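Local coordinates for protein N-alpha-acetyltransferase (Sulfolobus solfataricus strain P2, PDB 5C88) that transfers an acetyl group from acetyl-CoA to the free alpha-amino group at the N-terminus of proteins, preferring those that begin with serine, at residues L14-M19 with A52-I57; L31-N36 with S91-E96; I70-S75 with L83-H88. One frame throughout, in Å; residues are numbered along the deposited sequence.

Interaction 1: residues L14-M19 with A52-I57; sequences LRNARM and AFFVAI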
loop_
_atom_site.group_PDB
_atom_site.type_symbol
_atom_site.label_atom_id
_atom_site.label_comp_id
_atom_site.label_asym_id
_atom_site.label_seq_id
_atom_site.Cartn_x
_atom_site.Cartn_y
_atom_site.Cartn_z
ATOM N N LEU A 14 5.817 -13.509 -6.231
ATOM C CA LEU A 14 4.865 -12.953 -5.299
ATOM C C LEU A 14 4.348 -13.999 -4.331
ATOM O O LEU A 14 3.965 -15.095 -4.737
ATOM C CB LEU A 14 3.696 -12.338 -6.058
ATOM C CG LEU A 14 3.134 -11.101 -5.380
ATOM C CD1 LEU A 14 4.255 -10.136 -5.165
ATOM C CD2 LEU A 14 2.082 -10.503 -6.247
ATOM N N ARG A 15 4.327 -13.653 -3.052
ATOM C CA ARG A 15 3.638 -14.471 -2.069
ATOM C C ARG A 15 3.201 -13.631 -0.862
ATOM O O ARG A 15 3.704 -12.530 -0.641
ATOM C CB ARG A 15 4.524 -15.635 -1.625
ATOM C CG ARG A 15 5.804 -15.216 -0.932
ATOM C CD ARG A 15 6.455 -16.393 -0.198
ATOM N NE ARG A 15 7.770 -16.037 0.328
ATOM C CZ ARG A 15 7.980 -15.504 1.527
ATOM N NH1 ARG A 15 6.966 -15.266 2.349
ATOM N NH2 ARG A 15 9.212 -15.206 1.907
ATOM N N ASN A 16 2.239 -14.151 -0.110
ATOM C CA ASN A 16 1.813 -13.538 1.144
ATOM C C ASN A 16 2.953 -13.439 2.125
ATOM O O ASN A 16 3.820 -14.314 2.188
ATOM C CB ASN A 16 0.679 -14.332 1.782
ATOM C CG ASN A 16 -0.664 -13.980 1.213
ATOM O OD1 ASN A 16 -1.093 -14.530 0.196
ATOM N ND2 ASN A 16 -1.346 -13.052 1.865
ATOM N N ALA A 17 2.941 -12.365 2.900
ATOM C CA ALA A 17 3.985 -12.110 3.876
ATOM C C ALA A 17 3.940 -13.113 5.033
ATOM O O ALA A 17 2.864 -13.513 5.484
ATOM C CB ALA A 17 3.862 -10.694 4.389
ATOM N N ARG A 18 5.106 -13.531 5.513
ATOM C CA ARG A 18 5.147 -14.389 6.697
ATOM C C ARG A 18 6.081 -13.781 7.721
ATOM O O ARG A 18 6.944 -12.972 7.375
ATOM C CB ARG A 18 5.572 -15.815 6.343
ATOM C CG ARG A 18 7.028 -15.983 5.997
ATOM C CD ARG A 18 7.386 -17.468 5.900
ATOM N NE ARG A 18 6.744 -18.111 4.753
ATOM C CZ ARG A 18 7.375 -18.436 3.628
ATOM N NH1 ARG A 18 8.672 -18.186 3.497
ATOM N NH2 ARG A 18 6.714 -19.009 2.633
ATOM N N MET A 19 5.904 -14.162 8.981
ATOM C CA MET A 19 6.581 -13.493 10.095
ATOM C C MET A 19 8.115 -13.482 10.019
ATOM O O MET A 19 8.760 -12.713 10.726
ATOM C CB MET A 19 6.144 -14.124 11.422
ATOM C CG MET A 19 4.657 -13.938 11.765
ATOM S SD MET A 19 4.184 -12.279 12.324
ATOM C CE MET A 19 2.478 -12.550 12.758
ATOM N N ALA A 52 -3.970 -9.882 2.388
ATOM C CA ALA A 52 -3.768 -8.748 1.502
ATOM C C ALA A 52 -2.396 -8.109 1.726
ATOM O O ALA A 52 -2.079 -7.079 1.149
ATOM C CB ALA A 52 -4.868 -7.741 1.712
ATOM N N PHE A 53 -1.596 -8.741 2.576
ATOM C CA PHE A 53 -0.255 -8.282 2.911
ATOM C C PHE A 53 0.741 -9.097 2.087
ATOM O O PHE A 53 0.952 -10.266 2.373
ATOM C CB PHE A 53 -0.015 -8.480 4.403
ATOM C CG PHE A 53 1.163 -7.752 4.960
ATOM C CD1 PHE A 53 1.128 -7.278 6.260
ATOM C CD2 PHE A 53 2.298 -7.527 4.201
ATOM C CE1 PHE A 53 2.217 -6.633 6.806
ATOM C CE2 PHE A 53 3.393 -6.852 4.719
ATOM C CZ PHE A 53 3.357 -6.412 6.024
ATOM N N PHE A 54 1.378 -8.484 1.092
ATOM C CA PHE A 54 2.234 -9.235 0.184
ATOM C C PHE A 54 3.693 -8.825 0.186
ATOM O O PHE A 54 4.021 -7.658 0.434
ATOM C CB PHE A 54 1.713 -9.110 -1.243
ATOM C CG PHE A 54 0.448 -9.853 -1.480
ATOM C CD1 PHE A 54 0.472 -11.209 -1.727
ATOM C CD2 PHE A 54 -0.767 -9.195 -1.462
ATOM C CE1 PHE A 54 -0.705 -11.904 -1.952
ATOM C CE2 PHE A 54 -1.940 -9.878 -1.691
ATOM C CZ PHE A 54 -1.907 -11.240 -1.943
ATOM N N VAL A 55 4.567 -9.787 -0.125
ATOM C CA VAL A 55 5.965 -9.476 -0.354
ATOM C C VAL A 55 6.367 -9.826 -1.772
ATOM O O VAL A 55 5.791 -10.719 -2.376
ATOM C CB VAL A 55 6.904 -10.193 0.660
ATOM C CG1 VAL A 55 6.855 -9.502 2.007
ATOM C CG2 VAL A 55 6.576 -11.690 0.795
ATOM N N ALA A 56 7.339 -9.078 -2.299
ATOM C CA ALA A 56 8.021 -9.395 -3.558
ATOM C C ALA A 56 9.377 -10.067 -3.290
ATOM O O ALA A 56 10.187 -9.582 -2.494
ATOM C CB ALA A 56 8.205 -8.138 -4.400
ATOM N N ILE A 57 9.615 -11.189 -3.962
ATOM C CA ILE A 57 10.796 -12.020 -3.711
ATOM C C ILE A 57 11.694 -12.156 -4.935
ATOM O O ILE A 57 11.235 -12.532 -6.014
ATOM C CB ILE A 57 10.412 -13.446 -3.269
ATOM C CG1 ILE A 57 9.351 -13.428 -2.159
ATOM C CG2 ILE A 57 11.657 -14.217 -2.852
ATOM C CD1 ILE A 57 9.801 -12.827 -0.871
#
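Leu14, Arg15 and Asn16 belong to the outer strand at one margin of the acetyltransferase sheet, antiparallel to strand 54-57, with 4.8 Å between the axes of the two short strands. Arg15 and Val55 are the hydrogen-bonded pair. Val55 N gives a nearly straight bond (2.9 Å) to Arg15 O, while the return bond from Arg15 N to Val55 O is weak. Beyond the strand end, Ala17 N donates to Phe53 O at 2.9 Å. The arginine CG stands between backbone N and carbonyl carbon (chi1 63°), and from there the extended chain runs across Val55 and Ile57. Val55 CG2 lies against one face of the guanidinium, toward its rim; Arg18 NH1 lies over the centre of the opposite face, and Ile57 CD1 lies 3.7 Å from Arg15 NH2. Asp21 takes Arg15 NH1 in a salt bridge and probably offsets the two neighbouring positive charges. This is the N-terminal edge of the GNAT fold, whose sheet is covered on both sides: Phe53 and Val55 meet Ile25 of helix 22-32, whereas Leu14 and Phe54 pack on helix 103-117. Asn16 holds its amide partly over the Phe54 ring. ND2 lies above one face, the planes are 44° apart, and Asn16 OD1 is 3.4 Å from Phe54 CE1. A bond from ND2 to Leu51 O fixes the turn of this amide. At the edge of the same ring, Arg15 O comes to 3.7 Å from Phe54 CD1. Ala17 CB fills the corner between Phe53 and Val55, 3.5 Å from Phe53 CD2. At the other end of the pairing, Leu14 CD1 rests on Val55 O at 3.2 Å and reaches toward the methyl of Ala56.

Interaction 2: residues L31-N36 with S91-E96; sequences LTLPEN and SIAVLE. With COA (coenzyme A), chain C.
Over one face of the pantetheine amide of coenzyme A lies Leu33 CD2, 3.8 Å from its N4P; the other methyl, CD1, meets Ala93 CB at 3.9 Å. The second flat group, the Glu96 carboxylate, has Leu31 CD1 beside OE2 and Thr32 OG1 3.7 Å from OE1, while Arg99 makes a salt bridge to OE1. Thr32 puts CG2 anti to its own N, and this methyl wedges between coenzyme C6P (3.4 Å) and Ala93 CB (3.7 Å). With a glycine in place of Thr32, the pantetheine and the Ala93 methyl would probably face a gap where this wedge had been. Leu31 CD1 and Leu95 CD2 extend the apolar contact outward. The strand 91-94 receives the cofactor along its backbone, as in other GNAT enzymes: Val94 N donates a weak, bent bond to O9P (3.0 Å, 129°), and Ile92 O lies 3.1 Å from C3P. Further along, backbone N-H groups of Arg100, Gly102 and Ala104 bind the coenzyme too. Because the one polar link here, Val94 N to O9P, is weak, the pantetheine is held at this contact mainly by apolar packing, with methyl groups supplied by the end of helix 22-32 and the residue after it.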
loop_
_atom_site.group_PDB
_atom_site.type_symbol
_atom_site.label_atom_id
_atom_site.label_comp_id
_atom_site.label_asym_id
_atom_site.label_seq_id
_atom_site.Cartn_x
_atom_site.Cartn_y
_atom_site.Cartn_z
ATOM N N LEU A 31 15.238 1.737 4.857
ATOM C CA LEU A 31 16.002 2.184 3.689
ATOM C C LEU A 31 15.250 3.122 2.742
ATOM O O LEU A 31 15.829 4.056 2.180
ATOM C CB LEU A 31 16.465 0.970 2.871
ATOM C CG LEU A 31 17.770 0.251 3.204
ATOM C CD1 LEU A 31 18.043 -0.835 2.181
ATOM C CD2 LEU A 31 18.909 1.244 3.254
ATOM N N THR A 32 13.964 2.852 2.550
ATOM C CA THR A 32 13.214 3.450 1.449
ATOM C C THR A 32 12.413 4.699 1.834
ATOM O O THR A 32 12.298 5.637 1.038
ATOM C CB THR A 32 12.263 2.392 0.822
ATOM O OG1 THR A 32 13.024 1.455 0.049
ATOM C CG2 THR A 32 11.244 3.039 -0.083
ATOM N N LEU A 33 11.914 4.722 3.068
ATOM C CA LEU A 33 10.834 5.616 3.479
ATOM C C LEU A 33 11.152 6.377 4.764
ATOM O O LEU A 33 11.956 5.918 5.557
ATOM C CB LEU A 33 9.552 4.803 3.678
ATOM C CG LEU A 33 8.860 4.215 2.455
ATOM C CD1 LEU A 33 7.999 3.032 2.870
ATOM C CD2 LEU A 33 8.021 5.276 1.754
ATOM N N PRO A 34 10.495 7.537 4.988
ATOM C CA PRO A 34 10.756 8.302 6.214
ATOM C C PRO A 34 9.835 7.892 7.359
ATOM O O PRO A 34 10.000 8.333 8.496
ATOM C CB PRO A 34 10.479 9.750 5.792
ATOM C CG PRO A 34 9.823 9.665 4.388
ATOM C CD PRO A 34 9.520 8.228 4.128
ATOM N N GLU A 35 8.872 7.034 7.048
ATOM C CA GLU A 35 7.853 6.625 8.004
ATOM C C GLU A 35 8.179 5.235 8.523
ATOM O O GLU A 35 7.884 4.243 7.863
ATOM C CB GLU A 35 6.482 6.659 7.334
ATOM C CG GLU A 35 6.445 7.657 6.185
ATOM C CD GLU A 35 5.149 7.635 5.418
ATOM O OE1 GLU A 35 4.093 7.885 6.038
ATOM O OE2 GLU A 35 5.189 7.375 4.194
ATOM N N ASN A 36 8.782 5.180 9.711
ATOM C CA ASN A 36 9.452 3.976 10.200
ATOM C C ASN A 36 8.810 3.333 11.453
ATOM O O ASN A 36 9.329 3.431 12.568
ATOM C CB ASN A 36 10.919 4.315 10.464
ATOM C CG ASN A 36 11.651 4.795 9.201
ATOM O OD1 ASN A 36 11.669 4.110 8.180
ATOM N ND2 ASN A 36 12.243 5.978 9.272
ATOM N N SER A 91 1.346 1.306 3.483
ATOM C CA SER A 91 2.774 1.318 3.201
ATOM C C SER A 91 3.112 0.396 2.041
ATOM O O SER A 91 2.559 -0.701 1.937
ATOM C CB SER A 91 3.558 0.893 4.450
ATOM O OG SER A 91 4.937 1.082 4.269
ATOM N N ILE A 92 4.011 0.839 1.172
ATOM C CA ILE A 92 4.456 0.002 0.067
ATOM C C ILE A 92 5.820 0.467 -0.421
ATOM O O ILE A 92 6.016 1.621 -0.727
ATOM C CB ILE A 92 3.450 -0.009 -1.116
ATOM C CG1 ILE A 92 4.068 -0.703 -2.326
ATOM C CG2 ILE A 92 3.023 1.394 -1.521
ATOM C CD1 ILE A 92 3.164 -0.712 -3.522
ATOM N N ALA A 93 6.771 -0.452 -0.486
ATOM C CA ALA A 93 8.114 -0.077 -0.859
ATOM C C ALA A 93 8.756 -1.175 -1.678
ATOM O O ALA A 93 8.481 -2.354 -1.475
ATOM C CB ALA A 93 8.931 0.227 0.374
ATOM N N VAL A 94 9.583 -0.755 -2.631
ATOM C CA VAL A 94 10.416 -1.639 -3.442
ATOM C C VAL A 94 11.842 -1.148 -3.363
ATOM O O VAL A 94 12.086 0.055 -3.511
ATOM C CB VAL A 94 9.990 -1.661 -4.925
ATOM C CG1 VAL A 94 10.868 -2.628 -5.725
ATOM C CG2 VAL A 94 8.488 -1.974 -5.065
ATOM N N LEU A 95 12.779 -2.063 -3.124
ATOM C CA LEU A 95 14.198 -1.715 -3.093
ATOM C C LEU A 95 14.649 -1.101 -4.425
ATOM O O LEU A 95 14.371 -1.641 -5.501
ATOM C CB LEU A 95 15.047 -2.934 -2.766
ATOM C CG LEU A 95 15.115 -3.365 -1.303
ATOM C CD1 LEU A 95 15.870 -4.676 -1.183
ATOM C CD2 LEU A 95 15.782 -2.294 -0.471
ATOM N N GLU A 96 15.342 0.030 -4.320
ATOM C CA GLU A 96 15.767 0.855 -5.455
ATOM C C GLU A 96 16.352 0.084 -6.633
ATOM O O GLU A 96 16.079 0.407 -7.788
ATOM C CB GLU A 96 16.783 1.899 -4.974
ATOM C CG GLU A 96 17.697 1.421 -3.842
ATOM C CD GLU A 96 17.019 1.392 -2.463
ATOM O OE1 GLU A 96 15.808 1.690 -2.382
ATOM O OE2 GLU A 96 17.694 1.048 -1.465
HETATM N N1A COA C . 9.773 7.212 -12.655
HETATM C C2A COA C . 8.570 7.518 -13.230
HETATM N N3A COA C . 7.503 6.671 -13.101
HETATM C C4A COA C . 7.630 5.508 -12.394
HETATM C C5A COA C . 8.818 5.195 -11.826
HETATM C C6A COA C . 9.895 6.062 -11.967
HETATM N N6A COA C . 11.267 6.302 -11.655
HETATM N N7A COA C . 8.686 3.999 -11.184
HETATM C C8A COA C . 7.411 3.573 -11.362
HETATM N N9A COA C . 6.751 4.498 -12.107
HETATM C C1B COA C . 5.393 4.460 -12.533
HETATM C C2B COA C . 5.299 4.336 -13.836
HETATM O O2B COA C . 4.086 4.985 -14.316
HETATM C C3B COA C . 5.222 2.743 -14.129
HETATM O O3B COA C . 4.606 2.553 -15.396
HETATM P P3B COA C . 5.536 2.166 -16.647
HETATM O O7A COA C . 4.775 1.211 -17.536
HETATM O O8A COA C . 6.805 1.520 -16.117
HETATM O O9A COA C . 5.864 3.419 -17.432
HETATM C C4B COA C . 4.450 2.226 -13.137
HETATM O O4B COA C . 4.737 3.133 -11.953
HETATM C C5B COA C . 4.809 0.788 -12.780
HETATM O O5B COA C . 6.055 0.757 -12.091
HETATM P P1A COA C . 6.451 -0.513 -11.197
HETATM O O1A COA C . 5.329 -1.539 -11.179
HETATM O O2A COA C . 7.694 -1.180 -11.753
HETATM O O3A COA C . 6.664 0.030 -9.727
HETATM P P2A COA C . 8.035 0.109 -8.999
HETATM O O4A COA C . 9.044 0.775 -9.912
HETATM O O5A COA C . 8.462 -1.309 -8.657
HETATM O O6A COA C . 7.923 0.990 -7.604
HETATM C CBP COA C . 7.996 3.335 -6.711
HETATM C CCP COA C . 7.284 2.283 -7.613
HETATM C CDP COA C . 9.512 3.477 -7.035
HETATM C CEP COA C . 7.297 4.701 -6.931
HETATM C CAP COA C . 7.831 2.931 -5.190
HETATM O OAP COA C . 6.864 1.928 -5.104
HETATM C C9P COA C . 9.112 2.458 -4.607
HETATM O O9P COA C . 9.462 1.337 -4.757
HETATM N N8P COA C . 9.981 3.318 -3.833
HETATM C C7P COA C . 9.655 4.705 -3.587
HETATM C C6P COA C . 9.125 4.809 -2.119
HETATM C C5P COA C . 8.211 6.065 -2.057
HETATM O O5P COA C . 8.694 7.186 -2.207
HETATM N N4P COA C . 6.797 5.887 -1.833
HETATM C C3P COA C . 6.269 4.593 -1.665
HETATM C C2P COA C . 4.929 4.700 -0.894
HETATM S S1P COA C . 4.144 6.275 -1.219
#

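Interaction 3: residues I70-S75 with L83-H88; sequences IEWGFS and LVRKGH
Glu71 and Lys86 lie on the packed face of this contact, Trp72, Phe74, Leu83 and Arg85 on the more open one. On the packed side the extended lysine chain passes over Gly73, which has no side chain there, and brings NZ to Phe74 O; that bond is modelled implausibly short, so its length is doubtful. Glu71 turns toward His88, whose ND1 donates to Glu71 OE1 at 3.0 Å, although the placing of OE1 is less certain. Tyr125 holds the other carboxylate oxygen, and Arg69 pairs with OE1. His88 and Glu127 are zinc-binding residues of this enzyme; here His88 NE2 is hydrogen-bonded directly to Glu127 OE1. The strands are the two arms of the beta hairpin 61-72/83-94. Glu71 N to Lys86 O (2.9 Å) and Gly73 N to Val84 O (3.0 Å) are two of the four backbone bonds between residues 70-75 and 83-88. On the exposed side Leu83 CD2 sits over the centre of the Phe74 ring, 4.0 Å from the centroid in a CH-pi contact, and also above the rim of the Trp72 face. Trp72, with CG anti to N (chi1 169°), crosses the bent Arg85 side chain at about a right angle: ring and guanidinium planes are 24° apart, and Trp72 CB lies 3.5 Å from Arg85 NH1. Val84 CG1, on the buried side, closes against Ser75 CA at 3.8 Å; Ser75 influences loop conformations and thermostability.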
loop_
_atom_site.group_PDB
_atom_site.type_symbol
_atom_site.label_atom_id
_atom_site.label_comp_id
_atom_site.label_asym_id
_atom_site.label_seq_id
_atom_site.Cartn_x
_atom_site.Cartn_y
_atom_site.Cartn_z
ATOM N N ILE A 70 -7.676 -2.883 6.583
ATOM C CA ILE A 70 -9.084 -2.797 6.209
ATOM C C ILE A 70 -9.824 -2.045 7.307
ATOM O O ILE A 70 -9.661 -2.335 8.495
ATOM C CB ILE A 70 -9.732 -4.173 5.969
ATOM C CG1 ILE A 70 -9.538 -4.599 4.513
ATOM C CG2 ILE A 70 -11.238 -4.115 6.253
ATOM C CD1 ILE A 70 -8.099 -4.805 4.094
ATOM N N GLU A 71 -10.609 -1.057 6.875
ATOM C CA GLU A 71 -11.282 -0.106 7.747
ATOM C C GLU A 71 -12.761 -0.051 7.392
ATOM O O GLU A 71 -13.184 -0.560 6.356
ATOM C CB GLU A 71 -10.651 1.291 7.604
ATOM C CG GLU A 71 -9.140 1.351 7.884
ATOM C CD GLU A 71 -8.486 2.658 7.417
ATOM O OE1 GLU A 71 -7.339 2.946 7.825
ATOM O OE2 GLU A 71 -9.116 3.394 6.635
ATOM N N TRP A 72 -13.555 0.566 8.249
ATOM C CA TRP A 72 -14.932 0.835 7.901
ATOM C C TRP A 72 -15.244 2.280 8.276
ATOM O O TRP A 72 -14.961 2.713 9.393
ATOM C CB TRP A 72 -15.888 -0.158 8.597
ATOM C CG TRP A 72 -17.346 0.245 8.466
ATOM C CD1 TRP A 72 -18.176 0.036 7.391
ATOM C CD2 TRP A 72 -18.118 0.977 9.436
ATOM N NE1 TRP A 72 -19.422 0.576 7.647
ATOM C CE2 TRP A 72 -19.413 1.145 8.879
ATOM C CE3 TRP A 72 -17.842 1.478 10.706
ATOM C CZ2 TRP A 72 -20.432 1.817 9.581
ATOM C CZ3 TRP A 72 -18.853 2.132 11.396
ATOM C CH2 TRP A 72 -20.139 2.294 10.829
ATOM N N GLY A 73 -15.811 3.028 7.334
ATOM C CA GLY A 73 -16.071 4.443 7.543
ATOM C C GLY A 73 -16.527 5.180 6.288
ATOM O O GLY A 73 -16.970 4.567 5.310
ATOM N N PHE A 74 -16.426 6.507 6.312
ATOM C CA PHE A 74 -16.955 7.309 5.214
ATOM C C PHE A 74 -16.161 7.128 3.940
ATOM O O PHE A 74 -14.944 6.976 3.959
ATOM C CB PHE A 74 -17.003 8.777 5.585
ATOM C CG PHE A 74 -18.069 9.102 6.584
ATOM C CD1 PHE A 74 -19.383 9.269 6.182
ATOM C CD2 PHE A 74 -17.765 9.214 7.930
ATOM C CE1 PHE A 74 -20.360 9.547 7.095
ATOM C CE2 PHE A 74 -18.739 9.501 8.844
ATOM C CZ PHE A 74 -20.037 9.668 8.428
ATOM N N SER A 75 -16.888 7.131 2.834
ATOM C CA SER A 75 -16.327 6.919 1.515
ATOM C C SER A 75 -15.476 8.095 1.021
ATOM O O SER A 75 -15.747 9.264 1.334
ATOM C CB SER A 75 -17.460 6.649 0.526
ATOM O OG SER A 75 -16.942 6.467 -0.772
ATOM N N LEU A 83 -21.278 5.053 3.790
ATOM C CA LEU A 83 -20.418 4.277 4.680
ATOM C C LEU A 83 -20.027 2.957 4.048
ATOM O O LEU A 83 -20.840 2.296 3.425
ATOM C CB LEU A 83 -21.107 4.046 6.016
ATOM C CG LEU A 83 -21.200 5.299 6.881
ATOM C CD1 LEU A 83 -22.356 5.194 7.836
ATOM C CD2 LEU A 83 -19.887 5.505 7.632
ATOM N N VAL A 84 -18.773 2.564 4.225
ATOM C CA VAL A 84 -18.198 1.554 3.348
ATOM C C VAL A 84 -17.043 0.798 3.990
ATOM O O VAL A 84 -16.423 1.271 4.945
ATOM C CB VAL A 84 -17.720 2.225 2.050
ATOM C CG1 VAL A 84 -16.580 3.186 2.344
ATOM C CG2 VAL A 84 -17.287 1.213 1.045
ATOM N N ARG A 85 -16.757 -0.391 3.478
ATOM C CA ARG A 85 -15.521 -1.057 3.845
ATOM C C ARG A 85 -14.421 -0.657 2.866
ATOM O O ARG A 85 -14.546 -0.841 1.651
ATOM C CB ARG A 85 -15.704 -2.574 3.882
ATOM C CG ARG A 85 -14.593 -3.277 4.620
ATOM C CD ARG A 85 -15.076 -4.514 5.348
ATOM N NE ARG A 85 -16.179 -4.247 6.263
ATOM C CZ ARG A 85 -16.036 -3.725 7.476
ATOM N NH1 ARG A 85 -14.834 -3.375 7.910
ATOM N NH2 ARG A 85 -17.102 -3.534 8.247
ATOM N N LYS A 86 -13.349 -0.084 3.394
ATOM C CA LYS A 86 -12.279 0.391 2.534
ATOM C C LYS A 86 -10.924 -0.215 2.886
ATOM O O LYS A 86 -10.599 -0.472 4.052
ATOM C CB LYS A 86 -12.207 1.914 2.582
ATOM C CG LYS A 86 -12.372 2.498 3.954
ATOM C CD LYS A 86 -12.559 4.009 3.885
ATOM C CE LYS A 86 -12.837 4.569 5.255
ATOM N NZ LYS A 86 -13.046 6.023 5.230
ATOM N N GLY A 87 -10.141 -0.450 1.849
ATOM C CA GLY A 87 -8.832 -1.042 2.011
ATOM C C GLY A 87 -7.845 0.093 2.024
ATOM O O GLY A 87 -7.822 0.917 1.110
ATOM N N HIS A 88 -7.050 0.163 3.079
ATOM C CA HIS A 88 -6.085 1.235 3.195
ATOM C C HIS A 88 -4.656 0.720 3.007
ATOM O O HIS A 88 -4.160 -0.057 3.822
ATOM C CB HIS A 88 -6.246 1.932 4.548
ATOM C CG HIS A 88 -5.474 3.201 4.652
ATOM N ND1 HIS A 88 -5.219 3.826 5.860
ATOM C CD2 HIS A 88 -4.879 3.967 3.709
ATOM C CE1 HIS A 88 -4.520 4.918 5.647
ATOM N NE2 HIS A 88 -4.301 5.033 4.344
#

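All three contacts bear on one mixed sheet. Interaction 1 closes its margin at strands 13-16 and 54-58; interaction 3 pairs the next two strands, 61-72 and 83-94, at their far ends, about 23 Å from it between centres. Strand 83-94 starts in interaction 3 and ends in interaction 2, where it meets coenzyme A; those centres are about 24 Å apart, on opposite sides of the chain's centre. Interactions 1 and 2 lie about 15 Å apart between centres, and strand 13-16 leads into helix 22-32. The nearest side-chain atoms of Ala56 and His88 are about 8 and 10 Å from the coenzyme, so interaction 2 alone touches it.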